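Side-chain contacts in uncharacterized protein Atu1872 (Agrobacterium tumefaciens, PDB 2QNT), which is of unknown function but is related to the glyoxalase/bleomycin resistance protein/dioxygenase family: residues L32-D37 against V42-G47; Q90-H95 against R110-Y115; I13-D18 against R54-T59. All coordinates share one frame; numbering follows the deposited sequence. Where two conformers were deposited one is given.

How the interactions relate
Interaction 1 joins two neighbouring strands of the sheet that also holds strand 7-16, and it is partly exposed. Backbone hydrogen bonds carry most of it, with a phenylalanine packed beneath. Interactions 2 and 3 are buried contacts of a helix with a strand, and both rest on apolar side chains. Interaction 3 involves the same sheet as interaction 1, but at its other outermost strand within this chain; the two centres lie about 17 Å apart. Interaction 2 belongs to the second four-stranded sheet, and its centre is about 25 Å from that of interaction 3, across the centre of the chain. All three also reach the second subunit.

Interaction 1. Residues L32-D37 against V42-G47; sequences LKILED and VLFETG
Leu43 O is gripped by two successive amides. Leu35 N bonds to Leu43 O at 2.7 Å with a bent N-H...O angle of 142°. Glu36 N bonds to Leu43 O at 3.2 Å and is straighter, at 159°. Both donors reach the oxygen from the same face of its carbonyl plane. In return, Leu43 N bonds to Glu36 O at 2.9 Å. Two residues thus face one: this is a classic beta bulge in the antiparallel hairpin of strands 34-37 and 41-44. The hairpin forms one side of a four-stranded sheet in the glyoxalase-like fold. Beyond the bulge, Glu45 N bonds to Lys33 O at 2.8 Å. A water spans the next gap, from Lys33 N to Glu45 O.

Below the backbone, the Phe44 ring is held on both faces. Leu32 CD1 makes a CH-pi contact over one face, 4.2 Å from the Phe44 ring centroid. Val42 CG1 covers the opposite face. Lys33 O lies at the ring edge, and Ile34 CG1 reaches Phe44 CE2 obliquely at 3.7 Å. Phe44 CG stands beside its own backbone N (chi1 -62°), which places the ring beside segment 32-37. Phe44 CD2 touches Leu32 CB. Tyr26 of helix 19-29 and Ile50 of strand 49-52 also touch this ring.

Lys33 and Glu45 are exposed. Glu45 CD packs on Lys33 CB at 3.6 Å, while the Lys33 chain bends away and makes no salt bridge with Glu45. Separately, Asp37 OD1 touches Val42 CG2 and accepts a hydrogen bond from Gly39 N. Asp37 OD2 forms a salt bridge with Lys23.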
loop_
_atom_site.group_PDB
_atom_site.type_symbol
_atom_site.label_atom_id
_atom_site.label_comp_id
_atom_site.label_asym_id
_atom_site.label_seq_id
_atom_site.Cartn_x
_atom_site.Cartn_y
_atom_site.Cartn_z
ATOM N N LEU A 32 -14.469 7.143 0.280
ATOM C CA LEU A 32 -14.104 6.220 -0.789
ATOM C C LEU A 32 -15.343 5.487 -1.263
ATOM O O LEU A 32 -16.312 5.386 -0.519
ATOM C CB LEU A 32 -13.058 5.213 -0.307
ATOM C CG LEU A 32 -11.763 5.761 0.244
ATOM C CD1 LEU A 32 -10.767 4.618 0.380
ATOM C CD2 LEU A 32 -11.227 6.842 -0.693
ATOM N N LYS A 33 -15.317 5.038 -2.515
ATOM C CA LYS A 33 -16.438 4.329 -3.150
ATOM C C LYS A 33 -16.043 2.876 -3.321
ATOM O O LYS A 33 -14.952 2.577 -3.828
ATOM C CB LYS A 33 -16.734 4.941 -4.515
ATOM C CG LYS A 33 -17.040 6.409 -4.437
ATOM C CD LYS A 33 -18.291 6.684 -3.619
ATOM C CE LYS A 33 -18.498 8.180 -3.422
ATOM N NZ LYS A 33 -18.578 8.909 -4.718
ATOM N N ILE A 34 -16.873 1.972 -2.836
ATOM C CA ILE A 34 -16.626 0.556 -3.034
ATOM C C ILE A 34 -16.779 0.147 -4.496
ATOM O O ILE A 34 -17.812 0.425 -5.128
ATOM C CB ILE A 34 -17.517 -0.296 -2.130
ATOM C CG1 ILE A 34 -17.111 -0.024 -0.666
ATOM C CG2 ILE A 34 -17.371 -1.769 -2.485
ATOM C CD1 ILE A 34 -17.913 -0.705 0.370
ATOM N N LEU A 35 -15.744 -0.481 -5.050
ATOM C CA LEU A 35 -15.790 -1.107 -6.382
ATOM C C LEU A 35 -16.354 -2.526 -6.316
ATOM O O LEU A 35 -17.266 -2.890 -7.082
ATOM C CB LEU A 35 -14.390 -1.057 -6.998
ATOM C CG LEU A 35 -14.108 -1.745 -8.319
ATOM C CD1 LEU A 35 -15.014 -1.139 -9.397
ATOM C CD2 LEU A 35 -12.631 -1.539 -8.673
ATOM N N GLU A 36 -15.841 -3.328 -5.380
ATOM C CA GLU A 36 -16.429 -4.629 -5.107
ATOM C C GLU A 36 -16.162 -5.072 -3.679
ATOM O O GLU A 36 -15.111 -4.822 -3.101
ATOM C CB GLU A 36 -15.968 -5.674 -6.122
ATOM C CG GLU A 36 -16.905 -6.869 -6.184
ATOM C CD GLU A 36 -16.575 -7.842 -7.299
ATOM O OE1 GLU A 36 -15.599 -7.596 -8.039
ATOM O OE2 GLU A 36 -17.315 -8.838 -7.435
ATOM N N ASP A 37 -17.163 -5.702 -3.093
ATOM C CA ASP A 37 -17.165 -6.127 -1.709
ATOM C C ASP A 37 -17.313 -7.634 -1.763
ATOM O O ASP A 37 -18.333 -8.135 -2.212
ATOM C CB ASP A 37 -18.310 -5.454 -0.934
ATOM C CG ASP A 37 -18.300 -5.772 0.557
ATOM O OD1 ASP A 37 -17.684 -6.762 0.990
ATOM O OD2 ASP A 37 -18.954 -5.021 1.312
ATOM N N VAL A 42 -12.312 -5.958 0.419
ATOM C CA VAL A 42 -13.031 -4.872 -0.190
ATOM C C VAL A 42 -12.089 -4.088 -1.098
ATOM O O VAL A 42 -11.013 -3.677 -0.682
ATOM C CB VAL A 42 -13.661 -3.921 0.891
ATOM C CG1 VAL A 42 -14.434 -2.775 0.219
ATOM C CG2 VAL A 42 -14.575 -4.686 1.858
ATOM N N LEU A 43 -12.506 -3.917 -2.350
ATOM C CA LEU A 43 -11.811 -3.084 -3.319
ATOM C C LEU A 43 -12.532 -1.760 -3.428
ATOM O O LEU A 43 -13.762 -1.734 -3.626
ATOM C CB LEU A 43 -11.847 -3.706 -4.697
ATOM C CG LEU A 43 -11.140 -4.998 -4.943
ATOM C CD1 LEU A 43 -11.377 -5.446 -6.355
ATOM C CD2 LEU A 43 -9.665 -4.802 -4.708
ATOM N N PHE A 44 -11.761 -0.683 -3.352
ATOM C CA PHE A 44 -12.279 0.654 -3.560
ATOM C C PHE A 44 -11.863 1.217 -4.906
ATOM O O PHE A 44 -10.856 0.819 -5.476
ATOM C CB PHE A 44 -11.827 1.612 -2.471
ATOM C CG PHE A 44 -12.296 1.235 -1.098
ATOM C CD1 PHE A 44 -11.530 0.419 -0.273
ATOM C CD2 PHE A 44 -13.504 1.696 -0.618
ATOM C CE1 PHE A 44 -11.975 0.073 0.985
ATOM C CE2 PHE A 44 -13.950 1.335 0.647
ATOM C CZ PHE A 44 -13.181 0.537 1.447
ATOM N N GLU A 45 -12.637 2.183 -5.386
ATOM C CA GLU A 45 -12.230 2.976 -6.543
ATOM C C GLU A 45 -10.928 3.709 -6.145
ATOM O O GLU A 45 -10.678 4.022 -4.969
ATOM C CB GLU A 45 -13.332 3.961 -6.962
ATOM C CG GLU A 45 -14.635 3.298 -7.418
ATOM C CD GLU A 45 -15.694 4.277 -7.922
ATOM O OE1 GLU A 45 -15.402 5.490 -8.003
ATOM O OE2 GLU A 45 -16.829 3.832 -8.240
ATOM N N THR A 46 -10.100 3.917 -7.139
ATOM C CA THR A 46 -8.833 4.589 -7.103
ATOM C C THR A 46 -7.707 3.716 -6.549
ATOM O O THR A 46 -6.641 4.209 -6.273
ATOM C CB THR A 46 -8.894 6.035 -6.484
ATOM O OG1 THR A 46 -9.007 6.003 -5.057
ATOM C CG2 THR A 46 -10.064 6.843 -7.077
ATOM N N GLY A 47 -7.925 2.415 -6.488
ATOM C CA GLY A 47 -6.861 1.437 -6.289
ATOM C C GLY A 47 -6.507 1.096 -4.854
ATOM O O GLY A 47 -5.388 0.683 -4.599
HETATM O O HOH W 1 -12.515 5.367 -3.845
#

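Interaction 2. Residues Q90-H95 against R110-Y115; sequences QDIAPH and RVFRFY
Helix 85-92 packs against one of the two four-stranded sheets of this glyoxalase-like fold, and it meets strand 110-115 through Ile92. Strand 110-115 is an inner strand of that sheet, between strands 121-126 and 98-104. Ile92 points toward the strand and touches two aromatic rings, Phe112 and Phe114. These are two residues apart, so both project from the same side of the strand.

One methyl group does the touching on the helix side. Ile92 CG2 is anti to the backbone N and CG1 lies beside it (chi1 -69°), and this choice sends the CG2 branch toward the two rings. The two rings present different sides to the methyl, and each side chain crosses that of Ile92 at about a right angle.

The contact is small and wholly apolar, and all three residues are buried. Phe89 of the same helix stacks edge-to-face with Phe112, Phe25 of helix 19-29 packs on Phe114, and Val124 of strand 121-126 touches both rings. Met7 of the second subunit packs on Ile92, which places the contact near the dimer interface.

Ile92 CG2 meets Phe112 at the edge of its ring, in the ring plane, 4.0 Å from Phe112 CE1. Ile92 CG2 also sits over one face of the Phe114 ring, offset toward the rim, 4.2 Å from Phe114 CZ.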
loop_
_atom_site.group_PDB
_atom_site.type_symbol
_atom_site.label_atom_id
_atom_site.label_comp_id
_atom_site.label_asym_id
_atom_site.label_seq_id
_atom_site.Cartn_x
_atom_site.Cartn_y
_atom_site.Cartn_z
ATOM N N GLN A 90 -12.177 19.225 7.799
ATOM C CA GLN A 90 -13.319 19.606 8.648
ATOM C C GLN A 90 -14.193 18.393 8.837
ATOM O O GLN A 90 -14.740 18.164 9.942
ATOM C CB GLN A 90 -14.111 20.788 8.025
ATOM C CG GLN A 90 -15.456 21.150 8.726
ATOM C CD GLN A 90 -16.084 22.444 8.226
ATOM O OE1 GLN A 90 -17.297 22.637 8.335
ATOM N NE2 GLN A 90 -15.266 23.338 7.684
ATOM N N ASP A 91 -14.330 17.628 7.751
ATOM C CA ASP A 91 -15.249 16.507 7.786
ATOM C C ASP A 91 -14.666 15.270 8.498
ATOM O O ASP A 91 -15.428 14.594 9.192
ATOM C CB ASP A 91 -15.953 16.268 6.411
ATOM C CG ASP A 91 -15.235 15.303 5.499
ATOM O OD1 ASP A 91 -15.533 15.294 4.271
ATOM O OD2 ASP A 91 -14.404 14.543 5.985
ATOM N N ILE A 92 -13.343 15.046 8.414
ATOM C CA ILE A 92 -12.662 13.862 8.933
ATOM C C ILE A 92 -12.050 14.009 10.330
ATOM O O ILE A 92 -12.125 13.091 11.143
ATOM C CB ILE A 92 -11.543 13.386 7.929
ATOM C CG1 ILE A 92 -12.198 12.829 6.674
ATOM C CG2 ILE A 92 -10.633 12.314 8.552
ATOM C CD1 ILE A 92 -11.340 12.755 5.443
ATOM N N ALA A 93 -11.404 15.143 10.595
ATOM C CA ALA A 93 -10.589 15.291 11.808
ATOM C C ALA A 93 -11.285 14.934 13.108
ATOM O O ALA A 93 -10.695 14.272 13.967
ATOM C CB ALA A 93 -10.037 16.699 11.904
ATOM N N PRO A 94 -12.545 15.357 13.292
ATOM C CA PRO A 94 -13.173 15.010 14.585
ATOM C C PRO A 94 -13.356 13.515 14.856
ATOM O O PRO A 94 -13.600 13.117 16.011
ATOM C CB PRO A 94 -14.545 15.690 14.497
ATOM C CG PRO A 94 -14.368 16.724 13.427
ATOM C CD PRO A 94 -13.419 16.189 12.454
ATOM N N HIS A 95 -13.269 12.693 13.817
ATOM C CA HIS A 95 -13.594 11.268 13.930
ATOM C C HIS A 95 -12.412 10.339 13.912
ATOM O O HIS A 95 -12.559 9.115 13.815
ATOM C CB HIS A 95 -14.535 10.922 12.801
ATOM C CG HIS A 95 -15.664 11.892 12.682
ATOM N ND1 HIS A 95 -16.569 12.094 13.701
ATOM C CD2 HIS A 95 -16.008 12.746 11.695
ATOM C CE1 HIS A 95 -17.428 13.031 13.339
ATOM N NE2 HIS A 95 -17.114 13.439 12.125
ATOM N N ARG A 110 -0.122 21.384 1.676
ATOM C CA ARG A 110 -0.867 21.235 2.919
ATOM C C ARG A 110 -1.442 19.826 3.032
ATOM O O ARG A 110 -2.160 19.368 2.128
ATOM C CB ARG A 110 -1.980 22.264 2.966
ATOM C CG ARG A 110 -1.454 23.681 2.929
ATOM C CD ARG A 110 -2.549 24.673 2.731
ATOM N NE ARG A 110 -3.431 24.723 3.868
ATOM C CZ ARG A 110 -4.756 24.673 3.816
ATOM N NH1 ARG A 110 -5.399 24.568 2.641
ATOM N NH2 ARG A 110 -5.430 24.755 4.961
ATOM N N VAL A 111 -1.101 19.146 4.132
ATOM C CA VAL A 111 -1.589 17.802 4.391
ATOM C C VAL A 111 -1.943 17.619 5.839
ATOM O O VAL A 111 -1.448 18.322 6.700
ATOM C CB VAL A 111 -0.543 16.698 3.978
ATOM C CG1 VAL A 111 0.157 17.078 2.663
ATOM C CG2 VAL A 111 0.475 16.422 5.059
ATOM N N PHE A 112 -2.776 16.619 6.134
ATOM C CA PHE A 112 -2.936 16.144 7.502
ATOM C C PHE A 112 -2.732 14.650 7.536
ATOM O O PHE A 112 -2.828 13.980 6.522
ATOM C CB PHE A 112 -4.274 16.578 8.131
ATOM C CG PHE A 112 -5.535 16.040 7.492
ATOM C CD1 PHE A 112 -6.320 15.101 8.164
ATOM C CD2 PHE A 112 -6.012 16.561 6.316
ATOM C CE1 PHE A 112 -7.532 14.669 7.639
ATOM C CE2 PHE A 112 -7.235 16.129 5.800
ATOM C CZ PHE A 112 -7.969 15.176 6.464
ATOM N N ARG A 113 -2.402 14.125 8.715
ATOM C CA ARG A 113 -2.058 12.707 8.860
ATOM C C ARG A 113 -2.743 12.168 10.114
ATOM O O ARG A 113 -2.935 12.897 11.097
ATOM C CB ARG A 113 -0.558 12.516 8.931
ATOM C CG ARG A 113 0.168 13.012 7.679
ATOM C CD ARG A 113 1.633 12.616 7.643
ATOM N NE ARG A 113 2.335 13.088 6.441
ATOM C CZ ARG A 113 3.129 14.151 6.397
ATOM N NH1 ARG A 113 3.335 14.927 7.462
ATOM N NH2 ARG A 113 3.772 14.477 5.284
ATOM N N PHE A 114 -3.144 10.899 10.066
ATOM C CA PHE A 114 -3.985 10.315 11.089
ATOM C C PHE A 114 -3.944 8.820 10.991
ATOM O O PHE A 114 -3.389 8.257 10.059
ATOM C CB PHE A 114 -5.422 10.829 10.985
ATOM C CG PHE A 114 -6.056 10.624 9.640
ATOM C CD1 PHE A 114 -6.871 9.527 9.397
ATOM C CD2 PHE A 114 -5.888 11.540 8.629
ATOM C CE1 PHE A 114 -7.459 9.343 8.177
ATOM C CE2 PHE A 114 -6.491 11.343 7.396
ATOM C CZ PHE A 114 -7.281 10.234 7.189
ATOM N N TYR A 115 -4.576 8.158 11.944
ATOM C CA TYR A 115 -4.633 6.700 11.965
ATOM C C TYR A 115 -5.975 6.186 11.483
ATOM O O TYR A 115 -7.015 6.797 11.762
ATOM C CB TYR A 115 -4.438 6.178 13.383
ATOM C CG TYR A 115 -3.093 6.505 13.963
ATOM C CD1 TYR A 115 -1.934 5.919 13.479
ATOM C CD2 TYR A 115 -2.969 7.454 14.959
ATOM C CE1 TYR A 115 -0.685 6.239 14.023
ATOM C CE2 TYR A 115 -1.746 7.787 15.490
ATOM C CZ TYR A 115 -0.603 7.174 15.017
ATOM O OH TYR A 115 0.628 7.504 15.549
#

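Interaction 3. Residues I13-D18 against R54-T59; sequences IPFVRD and RSLEET
The Phe15 ring lies across two consecutive residues of the helix, Leu56 and Glu57, which approach from the same side of the ring plane. Leu56 CD2 comes closest, 3.4 Å from Phe15 CE1, and also reaches Phe15 CD1 on that half of the ring. The side chains of Leu56 and Phe15 cross at about a right angle. Toward the CD2 and CE2 half, Glu57 CG is 3.7 Å from Phe15 CE2. Both approaches are oblique to the ring. The Glu57 carboxylate plane is only 11° from the ring plane, so the two flat groups are almost parallel. It is the CG methylene of Glu57 that touches the ring here.

Phe15 has CG beside its own backbone N, with a second torsion of 3°. This turns the ring so that CE1 and CE2 face different helix residues.

Ile13 joins from two residues earlier on the same side of the strand. Ile13 CG2 meets Leu56 CD2 at 3.9 Å, also at about a right angle. One leucine methyl is therefore shared by an isoleucine and an aromatic ring.

The carboxylate of Glu57 is buried but has polar partners: OE2 hydrogen-bonds to Gln68 NE2 and to Tyr71 OH. These bonds probably help to hold its chain beside the ring.

Strand 13-16 and helix 54-59 are 8.6 Å apart at their axes and inclined at 120°. Both belong to the glyoxalase-like domain, where helix 53-61 packs on strand 7-16, an outermost strand of its four-stranded sheet within the chain. Next to it is strand 49-52, whose His51 touches both Ile13 and Leu56. Ile13 and Pro14 pair antiparallel with a strand of the second subunit, which extends this sheet from one chain into the other.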
loop_
_atom_site.group_PDB
_atom_site.type_symbol
_atom_site.label_atom_id
_atom_site.label_comp_id
_atom_site.label_asym_id
_atom_site.label_seq_id
_atom_site.Cartn_x
_atom_site.Cartn_y
_atom_site.Cartn_z
ATOM N N ILE A 13 -2.840 -3.918 0.110
ATOM C CA ILE A 13 -3.897 -4.570 0.862
ATOM C C ILE A 13 -3.488 -4.577 2.336
ATOM O O ILE A 13 -2.969 -5.555 2.843
ATOM C CB ILE A 13 -4.202 -5.984 0.361
ATOM C CG1 ILE A 13 -4.393 -6.014 -1.153
ATOM C CG2 ILE A 13 -5.448 -6.507 1.089
ATOM C CD1 ILE A 13 -4.531 -7.425 -1.760
ATOM N N PRO A 14 -3.696 -3.449 3.050
ATOM C CA PRO A 14 -3.517 -3.448 4.499
ATOM C C PRO A 14 -4.430 -4.463 5.152
ATOM O O PRO A 14 -5.593 -4.633 4.747
ATOM C CB PRO A 14 -3.871 -2.025 4.918
ATOM C CG PRO A 14 -3.936 -1.245 3.658
ATOM C CD PRO A 14 -4.143 -2.144 2.532
ATOM N N PHE A 15 -3.914 -5.097 6.200
ATOM C CA PHE A 15 -4.691 -6.058 6.982
ATOM C C PHE A 15 -5.484 -5.318 8.043
ATOM O O PHE A 15 -5.016 -4.362 8.645
ATOM C CB PHE A 15 -3.782 -7.022 7.703
ATOM C CG PHE A 15 -2.971 -7.959 6.812
ATOM C CD1 PHE A 15 -3.006 -7.889 5.425
ATOM C CD2 PHE A 15 -2.091 -8.848 7.396
ATOM C CE1 PHE A 15 -2.207 -8.738 4.637
ATOM C CE2 PHE A 15 -1.290 -9.691 6.587
ATOM C CZ PHE A 15 -1.361 -9.614 5.236
ATOM N N VAL A 16 -6.720 -5.749 8.247
ATOM C CA VAL A 16 -7.624 -5.117 9.223
ATOM C C VAL A 16 -8.259 -6.160 10.122
ATOM O O VAL A 16 -8.473 -7.300 9.718
ATOM C CB VAL A 16 -8.699 -4.221 8.530
ATOM C CG1 VAL A 16 -8.003 -3.183 7.635
ATOM C CG2 VAL A 16 -9.715 -5.046 7.725
ATOM N N ARG A 17 -8.555 -5.779 11.362
ATOM C CA ARG A 17 -9.148 -6.713 12.329
ATOM C C ARG A 17 -10.637 -6.951 12.070
ATOM O O ARG A 17 -11.137 -8.064 12.288
ATOM C CB ARG A 17 -8.928 -6.205 13.755
ATOM C CG ARG A 17 -9.170 -7.171 14.861
ATOM C CD ARG A 17 -8.869 -6.516 16.221
ATOM N NE ARG A 17 -7.449 -6.614 16.578
ATOM C CZ ARG A 17 -6.851 -5.901 17.536
ATOM N NH1 ARG A 17 -7.532 -5.011 18.247
ATOM N NH2 ARG A 17 -5.556 -6.071 17.780
ATOM N N ASP A 18 -11.328 -5.937 11.569
ATOM C CA ASP A 18 -12.790 -5.972 11.436
ATOM C C ASP A 18 -13.111 -5.290 10.116
ATOM O O ASP A 18 -12.956 -4.083 9.984
ATOM C CB ASP A 18 -13.421 -5.248 12.641
ATOM C CG ASP A 18 -14.924 -5.296 12.653
ATOM O OD1 ASP A 18 -15.587 -5.037 11.645
ATOM O OD2 ASP A 18 -15.467 -5.602 13.723
ATOM N N ARG A 54 -6.620 -12.059 9.467
ATOM C CA ARG A 54 -6.347 -13.466 9.759
ATOM C C ARG A 54 -6.589 -14.354 8.545
ATOM O O ARG A 54 -5.797 -15.259 8.283
ATOM C CB ARG A 54 -7.137 -13.958 10.967
ATOM C CG ARG A 54 -6.806 -13.143 12.199
ATOM C CD ARG A 54 -7.001 -13.812 13.499
ATOM N NE ARG A 54 -6.074 -14.921 13.687
ATOM C CZ ARG A 54 -5.957 -15.625 14.807
ATOM N NH1 ARG A 54 -6.692 -15.320 15.867
ATOM N NH2 ARG A 54 -5.092 -16.629 14.872
ATOM N N SER A 55 -7.653 -14.100 7.797
ATOM C CA SER A 55 -7.927 -14.896 6.608
ATOM C C SER A 55 -6.857 -14.711 5.557
ATOM O O SER A 55 -6.435 -15.680 4.943
ATOM C CB SER A 55 -9.303 -14.582 6.020
ATOM O OG SER A 55 -9.459 -13.232 5.695
ATOM N N LEU A 56 -6.383 -13.489 5.339
ATOM C CA LEU A 56 -5.320 -13.305 4.353
ATOM C C LEU A 56 -3.987 -13.866 4.854
ATOM O O LEU A 56 -3.255 -14.462 4.063
ATOM C CB LEU A 56 -5.201 -11.838 3.946
ATOM C CG LEU A 56 -4.261 -11.555 2.778
ATOM C CD1 LEU A 56 -4.482 -12.503 1.570
ATOM C CD2 LEU A 56 -4.402 -10.091 2.377
ATOM N N GLU A 57 -3.662 -13.720 6.142
ATOM C CA GLU A 57 -2.456 -14.371 6.684
ATOM C C GLU A 57 -2.511 -15.868 6.459
ATOM O O GLU A 57 -1.500 -16.483 6.093
ATOM C CB GLU A 57 -2.279 -14.109 8.171
ATOM C CG GLU A 57 -1.844 -12.731 8.555
ATOM C CD GLU A 57 -1.560 -12.619 10.056
ATOM O OE1 GLU A 57 -0.681 -13.387 10.537
ATOM O OE2 GLU A 57 -2.185 -11.751 10.699
ATOM N N GLU A 58 -3.647 -16.499 6.730
ATOM C CA GLU A 58 -3.746 -17.951 6.512
ATOM C C GLU A 58 -3.565 -18.288 5.049
ATOM O O GLU A 58 -2.910 -19.267 4.699
ATOM C CB GLU A 58 -5.060 -18.506 7.061
ATOM C CG GLU A 58 -5.199 -18.377 8.575
ATOM C CD GLU A 58 -4.553 -19.487 9.364
ATOM O OE1 GLU A 58 -4.034 -20.445 8.753
ATOM O OE2 GLU A 58 -4.588 -19.401 10.611
ATOM N N THR A 59 -4.145 -17.491 4.164
ATOM C CA THR A 59 -3.967 -17.719 2.709
ATOM C C THR A 59 -2.505 -17.661 2.297
ATOM O O THR A 59 -2.053 -18.498 1.516
ATOM C CB THR A 59 -4.773 -16.698 1.903
ATOM O OG1 THR A 59 -6.170 -16.965 2.075
ATOM C CG2 THR A 59 -4.409 -16.716 0.432
#